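Local coordinates for histidine--tRNA ligase (PDB 1ADY), which joins histidine to its cognate transfer RNA, first activating the amino acid with ATP to give histidyl adenylate, at residues R7-L12 and Y121-Q126; L76-E81 and P109-E114; R115-R120 and G277-L282. All coordinates share one frame; numbering follows the deposited sequence.

Interaction 1: R7-L12 and Y121-Q126. With HAM (histidyl-adenosine monophosphate), chain F.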
loop_
_atom_site.group_PDB
_atom_site.type_symbol
_atom_site.label_atom_id
_atom_site.label_comp_id
_atom_site.label_asym_id
_atom_site.label_seq_id
_atom_site.Cartn_x
_atom_site.Cartn_y
_atom_site.Cartn_z
ATOM N N ARG A 7 19.046 2.778 -6.128
ATOM C CA ARG A 7 18.747 3.239 -7.484
ATOM C C ARG A 7 17.573 2.462 -8.084
ATOM O O ARG A 7 17.555 1.228 -8.079
ATOM C CB ARG A 7 19.989 3.102 -8.377
ATOM C CG ARG A 7 19.843 3.648 -9.802
ATOM C CD ARG A 7 19.616 5.160 -9.833
ATOM N NE ARG A 7 18.208 5.525 -9.662
ATOM C CZ ARG A 7 17.780 6.718 -9.251
ATOM N NH1 ARG A 7 18.645 7.682 -8.957
ATOM N NH2 ARG A 7 16.480 6.955 -9.138
ATOM N N GLY A 8 16.592 3.202 -8.587
ATOM C CA GLY A 8 15.416 2.584 -9.169
ATOM C C GLY A 8 14.201 2.725 -8.270
ATOM O O GLY A 8 13.071 2.457 -8.689
ATOM N N THR A 9 14.441 3.102 -7.018
ATOM C CA THR A 9 13.383 3.295 -6.041
ATOM C C THR A 9 13.521 4.716 -5.506
ATOM O O THR A 9 14.556 5.358 -5.694
ATOM C CB THR A 9 13.517 2.312 -4.864
ATOM O OG1 THR A 9 14.654 2.671 -4.073
ATOM C CG2 THR A 9 13.691 0.884 -5.364
ATOM N N LYS A 10 12.480 5.210 -4.849
ATOM C CA LYS A 10 12.504 6.553 -4.292
ATOM C C LYS A 10 11.404 6.760 -3.265
ATOM O O LYS A 10 10.448 5.984 -3.195
ATOM C CB LYS A 10 12.389 7.602 -5.400
ATOM C CG LYS A 10 11.132 7.493 -6.241
ATOM C CD LYS A 10 11.089 8.587 -7.282
ATOM C CE LYS A 10 11.048 9.963 -6.628
ATOM N NZ LYS A 10 10.933 11.039 -7.649
ATOM N N ASP A 11 11.572 7.787 -2.440
ATOM C CA ASP A 11 10.594 8.105 -1.410
ATOM C C ASP A 11 9.450 8.918 -2.001
ATOM O O ASP A 11 9.661 9.908 -2.719
ATOM C CB ASP A 11 11.252 8.863 -0.254
ATOM C CG ASP A 11 12.316 8.041 0.448
ATOM O OD1 ASP A 11 12.078 6.839 0.694
ATOM O OD2 ASP A 11 13.391 8.597 0.753
ATOM N N LEU A 12 8.234 8.472 -1.718
ATOM C CA LEU A 12 7.048 9.139 -2.213
ATOM C C LEU A 12 6.435 10.046 -1.165
ATOM O O LEU A 12 6.005 9.585 -0.107
ATOM C CB LEU A 12 6.015 8.109 -2.667
ATOM C CG LEU A 12 6.379 7.309 -3.916
ATOM C CD1 LEU A 12 5.366 6.192 -4.134
ATOM C CD2 LEU A 12 6.435 8.239 -5.115
ATOM N N TYR A 121 11.635 1.785 -13.558
ATOM C CA TYR A 121 12.056 1.797 -12.165
ATOM C C TYR A 121 12.204 0.352 -11.730
ATOM O O TYR A 121 11.636 -0.549 -12.354
ATOM C CB TYR A 121 10.993 2.453 -11.294
ATOM C CG TYR A 121 10.661 3.872 -11.660
ATOM C CD1 TYR A 121 11.436 4.592 -12.574
ATOM C CD2 TYR A 121 9.589 4.510 -11.062
ATOM C CE1 TYR A 121 11.132 5.924 -12.883
ATOM C CE2 TYR A 121 9.280 5.828 -11.360
ATOM C CZ TYR A 121 10.051 6.530 -12.263
ATOM O OH TYR A 121 9.716 7.827 -12.553
ATOM N N ARG A 122 12.967 0.123 -10.666
ATOM C CA ARG A 122 13.136 -1.233 -10.159
ATOM C C ARG A 122 11.943 -1.560 -9.279
ATOM O O ARG A 122 11.573 -2.724 -9.120
ATOM C CB ARG A 122 14.460 -1.397 -9.415
ATOM C CG ARG A 122 15.471 -2.180 -10.233
ATOM C CD ARG A 122 16.782 -1.440 -10.396
ATOM N NE ARG A 122 17.607 -1.506 -9.194
ATOM C CZ ARG A 122 18.281 -2.584 -8.802
ATOM N NH1 ARG A 122 18.234 -3.704 -9.516
ATOM N NH2 ARG A 122 19.005 -2.541 -7.688
ATOM N N GLN A 123 11.358 -0.514 -8.701
ATOM C CA GLN A 123 10.161 -0.645 -7.887
ATOM C C GLN A 123 9.182 0.387 -8.413
ATOM O O GLN A 123 9.419 1.597 -8.319
ATOM C CB GLN A 123 10.401 -0.376 -6.400
ATOM C CG GLN A 123 9.111 -0.592 -5.599
ATOM C CD GLN A 123 9.175 -0.107 -4.169
ATOM O OE1 GLN A 123 10.019 -0.540 -3.386
ATOM N NE2 GLN A 123 8.253 0.771 -3.807
ATOM N N PHE A 124 8.095 -0.099 -8.994
ATOM C CA PHE A 124 7.074 0.770 -9.540
ATOM C C PHE A 124 5.743 0.337 -8.956
ATOM O O PHE A 124 5.681 -0.623 -8.187
ATOM C CB PHE A 124 7.068 0.682 -11.067
ATOM C CG PHE A 124 7.079 -0.725 -11.595
ATOM C CD1 PHE A 124 8.265 -1.445 -11.663
ATOM C CD2 PHE A 124 5.901 -1.334 -12.016
ATOM C CE1 PHE A 124 8.276 -2.752 -12.146
ATOM C CE2 PHE A 124 5.905 -2.638 -12.499
ATOM C CZ PHE A 124 7.092 -3.348 -12.563
ATOM N N HIS A 125 4.684 1.065 -9.289
ATOM C CA HIS A 125 3.349 0.748 -8.790
ATOM C C HIS A 125 2.368 0.701 -9.953
ATOM O O HIS A 125 2.396 1.575 -10.824
ATOM C CB HIS A 125 2.883 1.815 -7.797
ATOM C CG HIS A 125 3.771 1.963 -6.602
ATOM N ND1 HIS A 125 4.942 2.689 -6.634
ATOM C CD2 HIS A 125 3.654 1.489 -5.340
ATOM C CE1 HIS A 125 5.507 2.656 -5.441
ATOM N NE2 HIS A 125 4.745 1.934 -4.638
ATOM N N GLN A 126 1.489 -0.292 -9.952
ATOM C CA GLN A 126 0.504 -0.422 -11.020
ATOM C C GLN A 126 -0.868 -0.845 -10.520
ATOM O O GLN A 126 -0.982 -1.517 -9.494
ATOM C CB GLN A 126 0.986 -1.411 -12.088
ATOM C CG GLN A 126 1.071 -2.867 -11.638
ATOM C CD GLN A 126 1.560 -3.813 -12.739
ATOM O OE1 GLN A 126 2.428 -3.461 -13.545
ATOM N NE2 GLN A 126 1.012 -5.027 -12.761
HETATM P P HAM F . 3.371 -5.456 -18.430
HETATM O O1P HAM F . 4.468 -6.326 -17.955
HETATM O O2P HAM F . 3.380 -5.163 -19.879
HETATM O O3P HAM F . 1.988 -6.120 -17.945
HETATM O "O5'" HAM F . 3.416 -4.010 -17.748
HETATM C "C5'" HAM F . 2.243 -3.197 -17.790
HETATM C "C4'" HAM F . 2.542 -1.763 -17.400
HETATM O "O4'" HAM F . 3.337 -1.738 -16.203
HETATM C "C3'" HAM F . 3.385 -1.053 -18.441
HETATM O "O3'" HAM F . 2.644 -0.501 -19.531
HETATM C "C2'" HAM F . 3.933 0.081 -17.599
HETATM O "O2'" HAM F . 2.984 1.153 -17.434
HETATM C "C1'" HAM F . 4.210 -0.604 -16.269
HETATM N N9 HAM F . 5.606 -1.040 -16.058
HETATM C C8 HAM F . 6.166 -2.213 -16.408
HETATM N N7 HAM F . 7.481 -2.232 -16.157
HETATM C C5 HAM F . 7.697 -1.026 -15.630
HETATM C C6 HAM F . 8.948 -0.540 -15.218
HETATM N N6 HAM F . 10.024 -1.268 -15.337
HETATM N N1 HAM F . 8.956 0.699 -14.682
HETATM C C2 HAM F . 7.836 1.415 -14.590
HETATM N N3 HAM F . 6.653 0.969 -15.017
HETATM C C4 HAM F . 6.576 -0.278 -15.537
HETATM C C HAM F . 1.605 -6.940 -16.832
HETATM O O HAM F . 2.264 -6.927 -15.806
HETATM C CA HAM F . 0.406 -7.878 -16.931
HETATM N N HAM F . 0.370 -8.782 -15.798
HETATM C CB HAM F . -0.904 -7.078 -17.003
HETATM C CG HAM F . -2.122 -7.947 -17.091
HETATM C CD2 HAM F . -3.146 -8.137 -16.225
HETATM N ND1 HAM F . -2.328 -8.834 -18.126
HETATM C CE1 HAM F . -3.409 -9.551 -17.879
HETATM N NE2 HAM F . -3.921 -9.153 -16.729
#

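Interaction 2: L76-E81 and P109-E114. With HAM (histidyl-adenosine monophosphate), chain F.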
loop_
_atom_site.group_PDB
_atom_site.type_symbol
_atom_site.label_atom_id
_atom_site.label_comp_id
_atom_site.label_asym_id
_atom_site.label_seq_id
_atom_site.Cartn_x
_atom_site.Cartn_y
_atom_site.Cartn_z
ATOM N N LEU A 76 11.688 -17.846 -2.801
ATOM C CA LEU A 76 10.632 -16.849 -2.924
ATOM C C LEU A 76 11.070 -15.755 -3.887
ATOM O O LEU A 76 12.262 -15.508 -4.048
ATOM C CB LEU A 76 10.342 -16.237 -1.549
ATOM C CG LEU A 76 9.353 -16.910 -0.588
ATOM C CD1 LEU A 76 9.358 -18.419 -0.726
ATOM C CD2 LEU A 76 9.673 -16.499 0.839
ATOM N N THR A 77 10.110 -15.083 -4.508
ATOM C CA THR A 77 10.439 -14.012 -5.436
ATOM C C THR A 77 9.533 -12.796 -5.257
ATOM O O THR A 77 8.327 -12.917 -5.002
ATOM C CB THR A 77 10.376 -14.492 -6.897
ATOM O OG1 THR A 77 11.269 -15.597 -7.074
ATOM C CG2 THR A 77 10.789 -13.384 -7.842
ATOM N N LEU A 78 10.151 -11.624 -5.332
ATOM C CA LEU A 78 9.455 -10.356 -5.215
ATOM C C LEU A 78 8.579 -10.197 -6.441
ATOM O O LEU A 78 9.076 -10.164 -7.565
ATOM C CB LEU A 78 10.465 -9.209 -5.152
ATOM C CG LEU A 78 10.687 -8.507 -3.807
ATOM C CD1 LEU A 78 10.850 -9.524 -2.693
ATOM C CD2 LEU A 78 11.899 -7.593 -3.896
ATOM N N ARG A 79 7.273 -10.144 -6.212
ATOM C CA ARG A 79 6.281 -9.996 -7.271
ATOM C C ARG A 79 6.641 -8.968 -8.350
ATOM O O ARG A 79 6.780 -7.774 -8.068
ATOM C CB ARG A 79 4.919 -9.678 -6.639
ATOM C CG ARG A 79 4.027 -8.753 -7.433
ATOM C CD ARG A 79 3.627 -7.549 -6.593
ATOM N NE ARG A 79 2.574 -7.866 -5.635
ATOM C CZ ARG A 79 1.877 -6.954 -4.964
ATOM N NH1 ARG A 79 2.119 -5.662 -5.143
ATOM N NH2 ARG A 79 0.921 -7.337 -4.128
ATOM N N PRO A 80 6.855 -9.437 -9.591
ATOM C CA PRO A 80 7.201 -8.577 -10.730
ATOM C C PRO A 80 5.967 -8.171 -11.542
ATOM O O PRO A 80 6.013 -7.211 -12.315
ATOM C CB PRO A 80 8.118 -9.475 -11.551
ATOM C CG PRO A 80 7.482 -10.806 -11.395
ATOM C CD PRO A 80 7.098 -10.857 -9.918
ATOM N N GLU A 81 4.867 -8.896 -11.334
ATOM C CA GLU A 81 3.614 -8.672 -12.044
ATOM C C GLU A 81 2.478 -9.331 -11.256
ATOM O O GLU A 81 2.710 -10.290 -10.526
ATOM C CB GLU A 81 3.750 -9.223 -13.472
ATOM C CG GLU A 81 2.502 -9.756 -14.117
ATOM C CD GLU A 81 2.309 -11.237 -13.892
ATOM O OE1 GLU A 81 3.310 -11.967 -13.739
ATOM O OE2 GLU A 81 1.152 -11.677 -13.870
ATOM N N PRO A 109 2.965 -2.102 -5.271
ATOM C CA PRO A 109 4.301 -2.068 -5.864
ATOM C C PRO A 109 4.675 -3.373 -6.564
ATOM O O PRO A 109 4.241 -4.457 -6.162
ATOM C CB PRO A 109 5.190 -1.803 -4.652
ATOM C CG PRO A 109 4.491 -2.569 -3.565
ATOM C CD PRO A 109 3.038 -2.207 -3.801
ATOM N N MET A 110 5.469 -3.250 -7.622
ATOM C CA MET A 110 5.945 -4.391 -8.387
ATOM C C MET A 110 7.450 -4.198 -8.468
ATOM O O MET A 110 7.929 -3.063 -8.550
ATOM C CB MET A 110 5.355 -4.391 -9.790
ATOM C CG MET A 110 3.851 -4.548 -9.852
ATOM S SD MET A 110 3.289 -6.181 -9.367
ATOM C CE MET A 110 1.556 -5.850 -9.051
ATOM N N PHE A 111 8.189 -5.298 -8.483
ATOM C CA PHE A 111 9.642 -5.229 -8.508
ATOM C C PHE A 111 10.255 -6.002 -9.662
ATOM O O PHE A 111 10.062 -7.217 -9.798
ATOM C CB PHE A 111 10.192 -5.751 -7.180
ATOM C CG PHE A 111 9.315 -5.422 -6.003
ATOM C CD1 PHE A 111 9.454 -4.207 -5.335
ATOM C CD2 PHE A 111 8.307 -6.301 -5.610
ATOM C CE1 PHE A 111 8.601 -3.870 -4.296
ATOM C CE2 PHE A 111 7.448 -5.974 -4.570
ATOM C CZ PHE A 111 7.591 -4.755 -3.911
ATOM N N ARG A 112 11.018 -5.284 -10.478
ATOM C CA ARG A 112 11.688 -5.866 -11.631
ATOM C C ARG A 112 13.165 -5.511 -11.586
ATOM O O ARG A 112 13.530 -4.336 -11.592
ATOM C CB ARG A 112 11.070 -5.361 -12.938
ATOM C CG ARG A 112 10.480 -6.471 -13.795
ATOM C CD ARG A 112 8.969 -6.488 -13.727
ATOM N NE ARG A 112 8.385 -5.635 -14.759
ATOM C CZ ARG A 112 7.222 -5.875 -15.363
ATOM N NH1 ARG A 112 6.498 -6.941 -15.041
ATOM N NH2 ARG A 112 6.813 -5.075 -16.336
ATOM N N ALA A 113 14.008 -6.539 -11.553
ATOM C CA ALA A 113 15.457 -6.366 -11.486
ATOM C C ALA A 113 16.090 -5.981 -12.811
ATOM O O ALA A 113 16.940 -6.702 -13.328
ATOM C CB ALA A 113 16.112 -7.631 -10.950
ATOM N N GLU A 114 15.699 -4.837 -13.356
ATOM C CA GLU A 114 16.267 -4.397 -14.617
ATOM C C GLU A 114 16.959 -3.059 -14.436
ATOM O O GLU A 114 16.599 -2.281 -13.545
ATOM C CB GLU A 114 15.183 -4.305 -15.693
ATOM C CG GLU A 114 14.204 -3.167 -15.505
ATOM C CD GLU A 114 12.903 -3.383 -16.265
ATOM O OE1 GLU A 114 12.954 -3.875 -17.417
ATOM O OE2 GLU A 114 11.842 -3.084 -15.693
HETATM P P HAM F . 3.371 -5.456 -18.430
HETATM O O1P HAM F . 4.468 -6.326 -17.955
HETATM O O2P HAM F . 3.380 -5.163 -19.879
HETATM O O3P HAM F . 1.988 -6.120 -17.945
HETATM O "O5'" HAM F . 3.416 -4.010 -17.748
HETATM C "C5'" HAM F . 2.243 -3.197 -17.790
HETATM C "C4'" HAM F . 2.542 -1.763 -17.400
HETATM O "O4'" HAM F . 3.337 -1.738 -16.203
HETATM C "C3'" HAM F . 3.385 -1.053 -18.441
HETATM O "O3'" HAM F . 2.644 -0.501 -19.531
HETATM C "C2'" HAM F . 3.933 0.081 -17.599
HETATM O "O2'" HAM F . 2.984 1.153 -17.434
HETATM C "C1'" HAM F . 4.210 -0.604 -16.269
HETATM N N9 HAM F . 5.606 -1.040 -16.058
HETATM C C8 HAM F . 6.166 -2.213 -16.408
HETATM N N7 HAM F . 7.481 -2.232 -16.157
HETATM C C5 HAM F . 7.697 -1.026 -15.630
HETATM C C6 HAM F . 8.948 -0.540 -15.218
HETATM N N6 HAM F . 10.024 -1.268 -15.337
HETATM N N1 HAM F . 8.956 0.699 -14.682
HETATM C C2 HAM F . 7.836 1.415 -14.590
HETATM N N3 HAM F . 6.653 0.969 -15.017
HETATM C C4 HAM F . 6.576 -0.278 -15.537
HETATM C C HAM F . 1.605 -6.940 -16.832
HETATM O O HAM F . 2.264 -6.927 -15.806
HETATM C CA HAM F . 0.406 -7.878 -16.931
HETATM N N HAM F . 0.370 -8.782 -15.798
HETATM C CB HAM F . -0.904 -7.078 -17.003
HETATM C CG HAM F . -2.122 -7.947 -17.091
HETATM C CD2 HAM F . -3.146 -8.137 -16.225
HETATM N ND1 HAM F . -2.328 -8.834 -18.126
HETATM C CE1 HAM F . -3.409 -9.551 -17.879
HETATM N NE2 HAM F . -3.921 -9.153 -16.729
#

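Interaction 3: R115-R120 and G277-L282. With HAM (histidyl-adenosine monophosphate), chain F.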
loop_
_atom_site.group_PDB
_atom_site.type_symbol
_atom_site.label_atom_id
_atom_site.label_comp_id
_atom_site.label_asym_id
_atom_site.label_seq_id
_atom_site.Cartn_x
_atom_site.Cartn_y
_atom_site.Cartn_z
ATOM N N ARG A 115 17.956 -2.795 -15.271
ATOM C CA ARG A 115 18.715 -1.539 -15.205
ATOM C C ARG A 115 17.767 -0.375 -15.467
ATOM O O ARG A 115 17.188 -0.256 -16.555
ATOM C CB ARG A 115 19.857 -1.562 -16.215
ATOM C CG ARG A 115 20.716 -2.808 -16.106
ATOM C CD ARG A 115 21.805 -2.828 -17.144
ATOM N NE ARG A 115 22.375 -4.165 -17.284
ATOM C CZ ARG A 115 23.474 -4.429 -17.978
ATOM N NH1 ARG A 115 24.128 -3.442 -18.585
ATOM N NH2 ARG A 115 23.893 -5.685 -18.085
ATOM N N PRO A 116 17.629 0.526 -14.466
ATOM C CA PRO A 116 16.740 1.684 -14.573
ATOM C C PRO A 116 17.155 2.772 -15.547
ATOM O O PRO A 116 18.353 3.006 -15.800
ATOM C CB PRO A 116 16.680 2.237 -13.134
ATOM C CG PRO A 116 17.567 1.329 -12.297
ATOM C CD PRO A 116 18.503 0.666 -13.291
ATOM N N GLN A 117 16.131 3.450 -16.053
ATOM C CA GLN A 117 16.266 4.560 -16.980
ATOM C C GLN A 117 14.928 5.281 -16.925
ATOM O O GLN A 117 14.068 4.892 -16.121
ATOM C CB GLN A 117 16.624 4.091 -18.387
ATOM C CG GLN A 117 15.560 3.340 -19.148
ATOM C CD GLN A 117 16.081 2.990 -20.520
ATOM O OE1 GLN A 117 17.293 2.824 -20.702
ATOM N NE2 GLN A 117 15.190 2.900 -21.500
ATOM N N LYS A 118 14.724 6.317 -17.736
ATOM C CA LYS A 118 13.459 7.055 -17.658
ATOM C C LYS A 118 12.200 6.259 -17.959
ATOM O O LYS A 118 11.927 5.914 -19.112
ATOM C CB LYS A 118 13.493 8.327 -18.487
ATOM C CG LYS A 118 13.745 9.529 -17.612
ATOM C CD LYS A 118 14.006 10.764 -18.411
ATOM C CE LYS A 118 13.979 11.975 -17.491
ATOM N NZ LYS A 118 14.407 13.213 -18.206
ATOM N N GLY A 119 11.460 5.954 -16.897
ATOM C CA GLY A 119 10.228 5.201 -17.030
ATOM C C GLY A 119 10.404 3.806 -16.479
ATOM O O GLY A 119 9.432 3.195 -16.048
ATOM N N ARG A 120 11.631 3.298 -16.479
ATOM C CA ARG A 120 11.900 1.963 -15.961
ATOM C C ARG A 120 12.481 2.033 -14.552
ATOM O O ARG A 120 13.649 2.381 -14.372
ATOM C CB ARG A 120 12.851 1.201 -16.884
ATOM C CG ARG A 120 12.263 0.879 -18.238
ATOM C CD ARG A 120 13.189 -0.021 -19.024
ATOM N NE ARG A 120 12.715 -0.235 -20.388
ATOM C CZ ARG A 120 13.236 -1.129 -21.228
ATOM N NH1 ARG A 120 14.250 -1.926 -20.850
ATOM N NH2 ARG A 120 12.765 -1.210 -22.469
ATOM N N GLY A 277 8.470 9.840 -24.070
ATOM C CA GLY A 277 9.694 9.391 -24.704
ATOM C C GLY A 277 9.630 7.888 -24.869
ATOM O O GLY A 277 8.569 7.355 -25.201
ATOM N N ALA A 278 10.754 7.208 -24.666
ATOM C CA ALA A 278 10.788 5.755 -24.772
ATOM C C ALA A 278 9.916 5.226 -23.643
ATOM O O ALA A 278 9.845 5.838 -22.576
ATOM C CB ALA A 278 12.210 5.244 -24.631
ATOM N N GLN A 279 9.284 4.079 -23.865
ATOM C CA GLN A 279 8.389 3.479 -22.877
ATOM C C GLN A 279 7.144 4.357 -22.741
ATOM O O GLN A 279 6.921 5.011 -21.717
ATOM C CB GLN A 279 9.089 3.299 -21.519
ATOM C CG GLN A 279 10.156 2.209 -21.497
ATOM C CD GLN A 279 11.315 2.503 -22.432
ATOM O OE1 GLN A 279 11.311 2.101 -23.597
ATOM N NE2 GLN A 279 12.296 3.234 -21.937
ATOM N N SER A 280 6.351 4.376 -23.810
ATOM C CA SER A 280 5.122 5.158 -23.870
ATOM C C SER A 280 3.920 4.361 -23.369
ATOM O O SER A 280 2.819 4.896 -23.219
ATOM C CB SER A 280 4.876 5.598 -25.312
ATOM O OG SER A 280 4.862 4.478 -26.186
ATOM N N ALA A 281 4.134 3.071 -23.146
ATOM C CA ALA A 281 3.079 2.182 -22.693
ATOM C C ALA A 281 2.510 2.560 -21.330
ATOM O O ALA A 281 3.081 2.199 -20.299
ATOM C CB ALA A 281 3.592 0.747 -22.669
ATOM N N LEU A 282 1.393 3.287 -21.317
ATOM C CA LEU A 282 0.774 3.651 -20.049
ATOM C C LEU A 282 0.316 2.379 -19.346
ATOM O O LEU A 282 0.512 2.219 -18.141
ATOM C CB LEU A 282 -0.421 4.575 -20.265
ATOM C CG LEU A 282 -0.091 5.964 -20.806
ATOM C CD1 LEU A 282 -1.365 6.802 -20.871
ATOM C CD2 LEU A 282 0.951 6.641 -19.914
HETATM P P HAM F . 3.371 -5.456 -18.430
HETATM O O1P HAM F . 4.468 -6.326 -17.955
HETATM O O2P HAM F . 3.380 -5.163 -19.879
HETATM O O3P HAM F . 1.988 -6.120 -17.945
HETATM O "O5'" HAM F . 3.416 -4.010 -17.748
HETATM C "C5'" HAM F . 2.243 -3.197 -17.790
HETATM C "C4'" HAM F . 2.542 -1.763 -17.400
HETATM O "O4'" HAM F . 3.337 -1.738 -16.203
HETATM C "C3'" HAM F . 3.385 -1.053 -18.441
HETATM O "O3'" HAM F . 2.644 -0.501 -19.531
HETATM C "C2'" HAM F . 3.933 0.081 -17.599
HETATM O "O2'" HAM F . 2.984 1.153 -17.434
HETATM C "C1'" HAM F . 4.210 -0.604 -16.269
HETATM N N9 HAM F . 5.606 -1.040 -16.058
HETATM C C8 HAM F . 6.166 -2.213 -16.408
HETATM N N7 HAM F . 7.481 -2.232 -16.157
HETATM C C5 HAM F . 7.697 -1.026 -15.630
HETATM C C6 HAM F . 8.948 -0.540 -15.218
HETATM N N6 HAM F . 10.024 -1.268 -15.337
HETATM N N1 HAM F . 8.956 0.699 -14.682
HETATM C C2 HAM F . 7.836 1.415 -14.590
HETATM N N3 HAM F . 6.653 0.969 -15.017
HETATM C C4 HAM F . 6.576 -0.278 -15.537
HETATM C C HAM F . 1.605 -6.940 -16.832
HETATM O O HAM F . 2.264 -6.927 -15.806
HETATM C CA HAM F . 0.406 -7.878 -16.931
HETATM N N HAM F . 0.370 -8.782 -15.798
HETATM C CB HAM F . -0.904 -7.078 -17.003
HETATM C CG HAM F . -2.122 -7.947 -17.091
HETATM C CD2 HAM F . -3.146 -8.137 -16.225
HETATM N ND1 HAM F . -2.328 -8.834 -18.126
HETATM C CE1 HAM F . -3.409 -9.551 -17.879
HETATM N NE2 HAM F . -3.921 -9.153 -16.729
#

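Interaction 1: R7-L12 and Y121-Q126
Residues 121-126, which line the adenine pocket of this class II synthetase, are joined to the loop 7-12 where Gly8 meets Tyr121, Arg122 and Gln123. The carbonyl oxygen Gly8 O accepts Arg122 N at 3.1 Å, and a weak second bond comes from Gln123 N. One residue earlier, Arg7 O takes Arg122 NE at 3.0 Å, an almost straight bond (160°) lying in the guanidinium plane. The Arg122 chain bends at chi2 and chi3, while NH1 pairs with Asp70 of the second subunit. Gly8 has a backbone that suits glycine, and a side chain there would run into Arg122 CB. Residues 121-126 enter the second strand of motif 2, the hairpin that class II enzymes use to hold ATP. Tyr121 N donates to N1 of the adenine at 3.1 Å, and the Phe124 ring lies flat against one face of the base, with C5 over its centre. Thr9 CG2 packs on Gln123 CB at 3.7 Å; a chi1 of 70° puts this methyl anti to the carbonyl carbon and leaves OG1 to bond Val6 O. Further along, Leu12 CD1 rests against His125 CE1, whose ring is held through ND1 by Glu310.

Interaction 2: L76-E81 and P109-E114
Arg79 O is met from the end of strand 102-111 by two donors of unequal strength. Phe111 N gives it a nearly straight hydrogen bond of 2.9 Å (167°), arriving 18° off the carbonyl plane, and Met110 CA adds a longer CH...O contact. The two segments run at about a right angle, so this meeting is a crossing and not the start of a paired sheet. A second CH...O contact runs from Pro80 CA to Phe111 O at 3.3 Å. The Arg79 side chain then turns back on the strand that holds its own carbonyl: with bends at chi2 and chi3 its NH1 donates to Pro109 O at 2.6 Å, close to the guanidinium plane, while its CG and CD lie obliquely across the sulfur of Met110. Leu78 packs on Phe111, its CB 3.7 Å from Phe111 CD2 and its CD2 over a face of the ring. Phe111 also packs on Ile43 of the second subunit, which brings this apolar patch to the dimer interface.

Arg112 leaves the strand towards the adenylate. Its bent chain passes Pro80, where CD lies 3.8 Å from Pro80 CB, and NH2 reaches the phosphate, donating to O1P of the ligand at 3.1 Å with the oxygen in the guanidinium plane. Such a bond would probably offset negative charge on the phosphate. Glu114 OE2 approaches the adenine N6 at 2.6 Å, and Glu81, just before helix 83-92, caps Ala84 N in its first turn through OE2. The sequence Phe-Arg-Ala-Glu at 111-114, with its arginine on the alpha-phosphate and its glutamate beside the adenine amino group, is the signature of motif 2 in class II aminoacyl-tRNA synthetases.

Interaction 3: R115-R120 and G277-L282
Arg120 runs from near adenine N6 to Gln279: CB lies 4.1 Å from that N6, while CG, NE and NH2 all meet Gln279. CG stands anti to the carbonyl carbon (chi1 -67°), and from there the chain is extended as far as NE, which carries the guanidinium across Gln279 at about a right angle. CG comes within 4.1 Å of Gln279 CG. NE is 3.7 Å from that same Gln279 CG, which sits at the guanidinium edge and in its plane, while NH2 lies beside the amide end. The amide and guanidinium planes are turned 69° apart. Gln117 NE2 lies over one guanidinium face, offset toward the rim, and approaches Gln279 NE2 at 2.9 Å. As modelled, two amide nitrogens face each other; the Gln279 amide is probably turned over, and with it turned back a hydrogen bond is possible. With only an alanine at Gln279's place, the Arg120 guanidinium would probably lose its neighbour along one edge and the Gln117 amide would be freer to turn.

The turn from Gln117 to Arg120 is type II, with Gly119 at its third position, where the positive phi favours glycine. Two residues on from Gln279, Ala281 O accepts the ribose O3' at 2.8 Å, and O2' lies within bonding reach of both Ala281 O and Leu282 O. The motif 2 loop and the strand 281-287 thus border the nucleotide from adenine to ribose. Between them the contact is polar, largely exposed and without a clear hydrogen bond, resting on electrostatic and van der Waals contact.

Interactions 1 and 2 are buried and share the neighbouring strands 102-111 and 123-132, which are probably hydrogen-bonded through Phe124 O with Met110 N and Arg122 O with Arg112 N. Both also reach the second subunit. Interaction 3 lies at the surface, where the loop joining those strands meets residues 277-282, which lead into strand 281-287 of the same sheet; no other protein chain of the assembly touches it. Backbone carbonyls and apolar packing dominate the two buried contacts, whereas amides and a guanidinium meet without clear bonds in the exposed one. All three touch the adenylate: interaction 1 at the base, interaction 2 chiefly at alpha-phosphate and adenine N6, interaction 3 at the ribose and near the base. Pro116 packs on Arg122.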